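Local coordinates for abietadiene synthase, chloroplastic (Abies grandis, PDB 3S9V), which belongs to the terpene synthase family, whose members are largely helical, and carries that family's N-terminal and metal-binding domains, at residues R45-G50 against L270-W275; T323-R328 against V369-H374. All blocks are in the same frame, centred on the assembly; numbering follows the deposited sequence.

In the fold
Helix 269-282 ties the two contacts together, although their centres lie about 18 Å apart. In interaction 1 it receives the chain leaving helix 29-46; farther along, its D278 forms salt bridges with both arginines of interaction 2, where helices 320-332 and 363-373 pack together. The two sites also touch, W275 CH2 lying 3.3 Å from M325 CG. Both contacts are largely buried, but interaction 2 is the more central, about 8 Å from the chain centre against 17 Å for interaction 1. Their chemistry differs too: interaction 1 clasps a backbone turn with charged side chains and waters, whereas interaction 2 joins two helices through small apolar groups, with a pair of arginines at its edge.

Interaction 1: residues R45-G50 against L270-W275; sequences RCMGYG and LFERLW
Leaving helical geometry at M47, the chain runs as an irregular turn across helix 269-282, with CA atoms 7.5 Å apart at M47 and R273 and 6.2 Å at G50 and E272. R273 extends from CG to NE and brings its guanidinium to the turn, where NH1 donates to G48 O at 2.8 Å. This bond is nearly straight (168°) and lies in both the guanidinium and carbonyl planes. NH1 also bonds D269 O, linking the turn to helix 269-282, while M47 CB sits over one face of the group, toward its rim, and Y299 makes a cation-pi contact. E272, with CG anti to the backbone N (chi1 -179°), points its carboxylate at the turn. Its OE1 accepts from two waters, one of which accepts from G48 N at 2.7 Å and, weakly, from G50 N. OE2 takes the amide of E51, so the carboxylate gathers N-H groups directly and through water. M47 CG lies obliquely across it, 3.5 Å from E272 OE1. The long excursion between the segments is consistent with three-domain plant terpene synthases, in which a further helical domain is inserted after the first helix of the N-terminal barrel.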
loop_
_atom_site.group_PDB
_atom_site.type_symbol
_atom_site.label_atom_id
_atom_site.label_comp_id
_atom_site.label_asym_id
_atom_site.label_seq_id
_atom_site.Cartn_x
_atom_site.Cartn_y
_atom_site.Cartn_z
ATOM N N ARG A 45 -3.565 20.131 -6.231
ATOM C CA ARG A 45 -4.567 21.173 -6.440
ATOM C C ARG A 45 -5.028 21.241 -7.891
ATOM O O ARG A 45 -6.127 21.709 -8.176
ATOM C CB ARG A 45 -4.019 22.534 -6.007
ATOM C CG ARG A 45 -3.662 22.606 -4.529
ATOM C CD ARG A 45 -3.340 24.030 -4.110
ATOM N NE ARG A 45 -4.479 24.915 -4.347
ATOM C CZ ARG A 45 -4.492 26.219 -4.084
ATOM N NH1 ARG A 45 -3.421 26.812 -3.569
ATOM N NH2 ARG A 45 -5.582 26.931 -4.340
ATOM N N CYS A 46 -4.187 20.767 -8.804
ATOM C CA CYS A 46 -4.514 20.766 -10.228
ATOM C C CYS A 46 -5.360 19.563 -10.644
ATOM O O CYS A 46 -6.025 19.600 -11.677
ATOM C CB CYS A 46 -3.238 20.774 -11.072
ATOM S SG CYS A 46 -2.402 22.358 -11.167
ATOM N N MET A 47 -5.320 18.493 -9.858
ATOM C CA MET A 47 -6.089 17.302 -10.196
ATOM C C MET A 47 -7.544 17.596 -10.534
ATOM O O MET A 47 -8.255 18.252 -9.770
ATOM C CB MET A 47 -6.013 16.285 -9.059
ATOM C CG MET A 47 -4.816 15.357 -9.180
ATOM S SD MET A 47 -4.457 14.457 -7.689
ATOM C CE MET A 47 -2.669 14.512 -7.706
ATOM N N GLY A 48 -7.967 17.114 -11.700
ATOM C CA GLY A 48 -9.335 17.307 -12.151
ATOM C C GLY A 48 -9.883 15.985 -12.654
ATOM O O GLY A 48 -10.099 15.069 -11.861
ATOM N N TYR A 49 -10.107 15.872 -13.962
ATOM C CA TYR A 49 -10.605 14.622 -14.517
ATOM C C TYR A 49 -9.466 13.687 -14.901
ATOM O O TYR A 49 -9.695 12.545 -15.305
ATOM C CB TYR A 49 -11.511 14.879 -15.720
ATOM C CG TYR A 49 -12.864 15.412 -15.315
ATOM C CD1 TYR A 49 -13.255 16.706 -15.654
ATOM C CD2 TYR A 49 -13.759 14.616 -14.588
ATOM C CE1 TYR A 49 -14.502 17.199 -15.284
ATOM C CE2 TYR A 49 -15.010 15.099 -14.210
ATOM C CZ TYR A 49 -15.375 16.393 -14.564
ATOM O OH TYR A 49 -16.607 16.887 -14.198
ATOM N N GLY A 50 -8.236 14.180 -14.777
ATOM C CA GLY A 50 -7.094 13.342 -15.076
ATOM C C GLY A 50 -6.088 13.881 -16.070
ATOM O O GLY A 50 -6.448 14.465 -17.092
ATOM N N LEU A 270 -10.802 9.077 -10.395
ATOM C CA LEU A 270 -10.676 8.244 -9.197
ATOM C C LEU A 270 -9.341 7.507 -9.208
ATOM O O LEU A 270 -8.673 7.350 -8.176
ATOM C CB LEU A 270 -11.815 7.227 -9.124
ATOM C CG LEU A 270 -13.262 7.721 -9.195
ATOM C CD1 LEU A 270 -14.173 6.572 -8.801
ATOM C CD2 LEU A 270 -13.478 8.904 -8.254
ATOM N N PHE A 271 -8.967 7.038 -10.388
ATOM C CA PHE A 271 -7.713 6.336 -10.553
ATOM C C PHE A 271 -6.549 7.282 -10.204
ATOM O O PHE A 271 -5.662 6.932 -9.424
ATOM C CB PHE A 271 -7.620 5.821 -11.999
ATOM C CG PHE A 271 -6.252 5.345 -12.401
ATOM C CD1 PHE A 271 -5.511 4.516 -11.570
ATOM C CD2 PHE A 271 -5.718 5.711 -13.632
ATOM C CE1 PHE A 271 -4.257 4.057 -11.955
ATOM C CE2 PHE A 271 -4.462 5.257 -14.028
ATOM C CZ PHE A 271 -3.729 4.428 -13.188
ATOM N N GLU A 272 -6.579 8.496 -10.738
ATOM C CA GLU A 272 -5.502 9.447 -10.484
ATOM C C GLU A 272 -5.355 9.857 -9.019
ATOM O O GLU A 272 -4.243 9.884 -8.481
ATOM C CB GLU A 272 -5.692 10.694 -11.347
ATOM C CG GLU A 272 -4.604 11.725 -11.148
ATOM C CD GLU A 272 -4.614 12.800 -12.212
ATOM O OE1 GLU A 272 -5.477 13.708 -12.164
ATOM O OE2 GLU A 272 -3.754 12.727 -13.108
ATOM N N ARG A 273 -6.470 10.176 -8.369
ATOM C CA ARG A 273 -6.427 10.586 -6.969
ATOM C C ARG A 273 -5.982 9.485 -6.015
ATOM O O ARG A 273 -5.147 9.725 -5.141
ATOM C CB ARG A 273 -7.788 11.131 -6.533
ATOM C CG ARG A 273 -8.093 12.534 -7.065
ATOM C CD ARG A 273 -9.490 12.977 -6.668
ATOM N NE ARG A 273 -9.771 14.361 -7.051
ATOM C CZ ARG A 273 -9.962 14.770 -8.301
ATOM N NH1 ARG A 273 -9.908 13.904 -9.307
ATOM N NH2 ARG A 273 -10.201 16.049 -8.545
ATOM N N LEU A 274 -6.524 8.281 -6.186
ATOM C CA LEU A 274 -6.175 7.159 -5.316
ATOM C C LEU A 274 -4.722 6.715 -5.445
ATOM O O LEU A 274 -4.064 6.392 -4.443
ATOM C CB LEU A 274 -7.104 5.965 -5.581
ATOM C CG LEU A 274 -8.555 6.120 -5.109
ATOM C CD1 LEU A 274 -9.374 4.989 -5.675
ATOM C CD2 LEU A 274 -8.638 6.132 -3.574
ATOM N N TRP A 275 -4.223 6.700 -6.678
ATOM C CA TRP A 275 -2.851 6.285 -6.927
ATOM C C TRP A 275 -1.835 7.348 -6.477
ATOM O O TRP A 275 -0.748 7.023 -6.003
ATOM C CB TRP A 275 -2.676 5.951 -8.411
ATOM C CG TRP A 275 -2.771 4.486 -8.708
ATOM C CD1 TRP A 275 -1.759 3.675 -9.119
ATOM C CD2 TRP A 275 -3.926 3.642 -8.560
ATOM N NE1 TRP A 275 -2.201 2.378 -9.231
ATOM C CE2 TRP A 275 -3.526 2.329 -8.894
ATOM C CE3 TRP A 275 -5.254 3.868 -8.176
ATOM C CZ2 TRP A 275 -4.406 1.241 -8.855
ATOM C CZ3 TRP A 275 -6.135 2.783 -8.137
ATOM C CH2 TRP A 275 -5.704 1.486 -8.475
HETATM O O HOH W 1 -6.328 15.876 -13.507
HETATM O O HOH W 2 -7.541 13.419 -10.652
#

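Interaction 2: residues T323-R328 against V369-H374; sequences TAMGLR and VNRCSH
Helices 320-332 and 363-373 run side by side, their local axes 8.6 Å apart and inclined by 29°. The snug, apolar part of the interface is built from small side chains. A324 CB lies against the backbone of V369, 3.8 Å from its CA, and also touches V369 CG2. One turn on, C372 SG, anti to its backbone N, is directed into helix 320-332, where it sits 3.6 Å from L327 CD2 and equally near the carbonyl oxygen of A324. R328 CB and CD pass along the backbone of C372 and R371, so even the arginine's aliphatic part serves as packing. Helices running in roughly the same direction at this spacing fit the alpha-helical barrel of the terpene synthase N-terminal domain. Toward R371, which is partly exposed, the interface changes from apolar to charged. R328 starts out extended, with CG anti to the backbone N, then bends at chi3 (49°) to bring its guanidinium over a face of that of R371. The planes are turned 39° apart, and R328 NH1 stands 3.1 Å from R371 NH2, two donors that cannot bond each other. D278 OD1 forms salt bridges with both nitrogens and probably offsets much of the repulsion. R371 NH1 is held by N368 OD1, while the methyl CE of M325, whose chain bends at chi2 and chi3, presses to 3.1 Å from that same R371 NH1.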
loop_
_atom_site.group_PDB
_atom_site.type_symbol
_atom_site.label_atom_id
_atom_site.label_comp_id
_atom_site.label_asym_id
_atom_site.label_seq_id
_atom_site.Cartn_x
_atom_site.Cartn_y
_atom_site.Cartn_z
ATOM N N THR A 323 -11.322 -0.388 -6.666
ATOM C CA THR A 323 -12.164 -0.637 -5.500
ATOM C C THR A 323 -11.340 -1.061 -4.295
ATOM O O THR A 323 -11.584 -0.608 -3.182
ATOM C CB THR A 323 -13.219 -1.719 -5.786
ATOM O OG1 THR A 323 -14.068 -1.281 -6.852
ATOM C CG2 THR A 323 -14.062 -1.973 -4.544
ATOM N N ALA A 324 -10.364 -1.931 -4.514
ATOM C CA ALA A 324 -9.502 -2.379 -3.429
ATOM C C ALA A 324 -8.635 -1.219 -2.926
ATOM O O ALA A 324 -8.434 -1.072 -1.724
ATOM C CB ALA A 324 -8.628 -3.530 -3.896
ATOM N N MET A 325 -8.120 -0.401 -3.842
ATOM C CA MET A 325 -7.297 0.743 -3.446
ATOM C C MET A 325 -8.149 1.674 -2.593
ATOM O O MET A 325 -7.786 2.019 -1.464
ATOM C CB MET A 325 -6.801 1.514 -4.671
ATOM C CG MET A 325 -5.439 1.108 -5.203
ATOM S SD MET A 325 -4.047 1.654 -4.184
ATOM C CE MET A 325 -3.534 0.120 -3.607
ATOM N N GLY A 326 -9.290 2.074 -3.149
ATOM C CA GLY A 326 -10.183 2.967 -2.442
ATOM C C GLY A 326 -10.638 2.424 -1.104
ATOM O O GLY A 326 -10.700 3.169 -0.127
ATOM N N LEU A 327 -10.964 1.132 -1.045
ATOM C CA LEU A 327 -11.420 0.542 0.214
ATOM C C LEU A 327 -10.361 0.661 1.311
ATOM O O LEU A 327 -10.674 1.086 2.427
ATOM C CB LEU A 327 -11.822 -0.930 0.021
ATOM C CG LEU A 327 -12.145 -1.715 1.296
ATOM C CD1 LEU A 327 -13.201 -0.974 2.109
ATOM C CD2 LEU A 327 -12.620 -3.111 0.929
ATOM N N ARG A 328 -9.110 0.316 1.002
ATOM C CA ARG A 328 -8.052 0.410 2.016
ATOM C C ARG A 328 -7.732 1.838 2.448
ATOM O O ARG A 328 -7.723 2.145 3.648
ATOM C CB ARG A 328 -6.757 -0.257 1.540
ATOM C CG ARG A 328 -5.631 -0.244 2.593
ATOM C CD ARG A 328 -4.395 -0.976 2.082
ATOM N NE ARG A 328 -4.068 -0.487 0.754
ATOM C CZ ARG A 328 -3.287 0.556 0.504
ATOM N NH1 ARG A 328 -3.078 0.928 -0.752
ATOM N NH2 ARG A 328 -2.685 1.198 1.499
ATOM N N VAL A 369 -5.214 -5.859 -4.029
ATOM C CA VAL A 369 -6.295 -6.537 -3.335
ATOM C C VAL A 369 -5.710 -7.186 -2.081
ATOM O O VAL A 369 -6.341 -7.192 -1.026
ATOM C CB VAL A 369 -6.952 -7.635 -4.226
ATOM C CG1 VAL A 369 -7.887 -8.503 -3.395
ATOM C CG2 VAL A 369 -7.729 -6.991 -5.365
ATOM N N ASN A 370 -4.499 -7.726 -2.190
ATOM C CA ASN A 370 -3.849 -8.373 -1.046
ATOM C C ASN A 370 -3.544 -7.376 0.073
ATOM O O ASN A 370 -3.778 -7.657 1.249
ATOM C CB ASN A 370 -2.559 -9.087 -1.482
ATOM C CG ASN A 370 -1.802 -9.699 -0.308
ATOM O OD1 ASN A 370 -1.027 -9.027 0.367
ATOM N ND2 ASN A 370 -2.043 -10.979 -0.053
ATOM N N ARG A 371 -3.022 -6.213 -0.295
ATOM C CA ARG A 371 -2.721 -5.176 0.686
ATOM C C ARG A 371 -4.013 -4.800 1.416
ATOM O O ARG A 371 -4.032 -4.650 2.638
ATOM C CB ARG A 371 -2.134 -3.938 -0.006
ATOM C CG ARG A 371 -0.760 -4.168 -0.628
ATOM C CD ARG A 371 -0.377 -3.016 -1.541
ATOM N NE ARG A 371 -0.141 -1.792 -0.786
ATOM C CZ ARG A 371 -0.262 -0.566 -1.281
ATOM N NH1 ARG A 371 -0.623 -0.378 -2.545
ATOM N NH2 ARG A 371 -0.029 0.477 -0.498
ATOM N N CYS A 372 -5.091 -4.668 0.654
ATOM C CA CYS A 372 -6.390 -4.318 1.208
ATOM C C CYS A 372 -6.952 -5.385 2.162
ATOM O O CYS A 372 -7.471 -5.060 3.229
ATOM C CB CYS A 372 -7.383 -4.061 0.059
ATOM S SG CYS A 372 -9.116 -3.836 0.560
ATOM N N SER A 373 -6.828 -6.654 1.795
ATOM C CA SER A 373 -7.373 -7.741 2.616
ATOM C C SER A 373 -6.828 -7.849 4.033
ATOM O O SER A 373 -7.458 -8.468 4.895
ATOM C CB SER A 373 -7.178 -9.090 1.916
ATOM O OG SER A 373 -5.808 -9.467 1.917
ATOM N N HIS A 374 -5.659 -7.266 4.280
ATOM C CA HIS A 374 -5.068 -7.335 5.612
ATOM C C HIS A 374 -5.654 -6.316 6.586
ATOM O O HIS A 374 -5.583 -6.508 7.796
ATOM C CB HIS A 374 -3.549 -7.151 5.535
ATOM C CG HIS A 374 -2.821 -8.358 5.028
ATOM N ND1 HIS A 374 -2.531 -9.442 5.828
ATOM C CD2 HIS A 374 -2.376 -8.675 3.788
ATOM C CE1 HIS A 374 -1.943 -10.378 5.104
ATOM N NE2 HIS A 374 -1.838 -9.938 3.863
#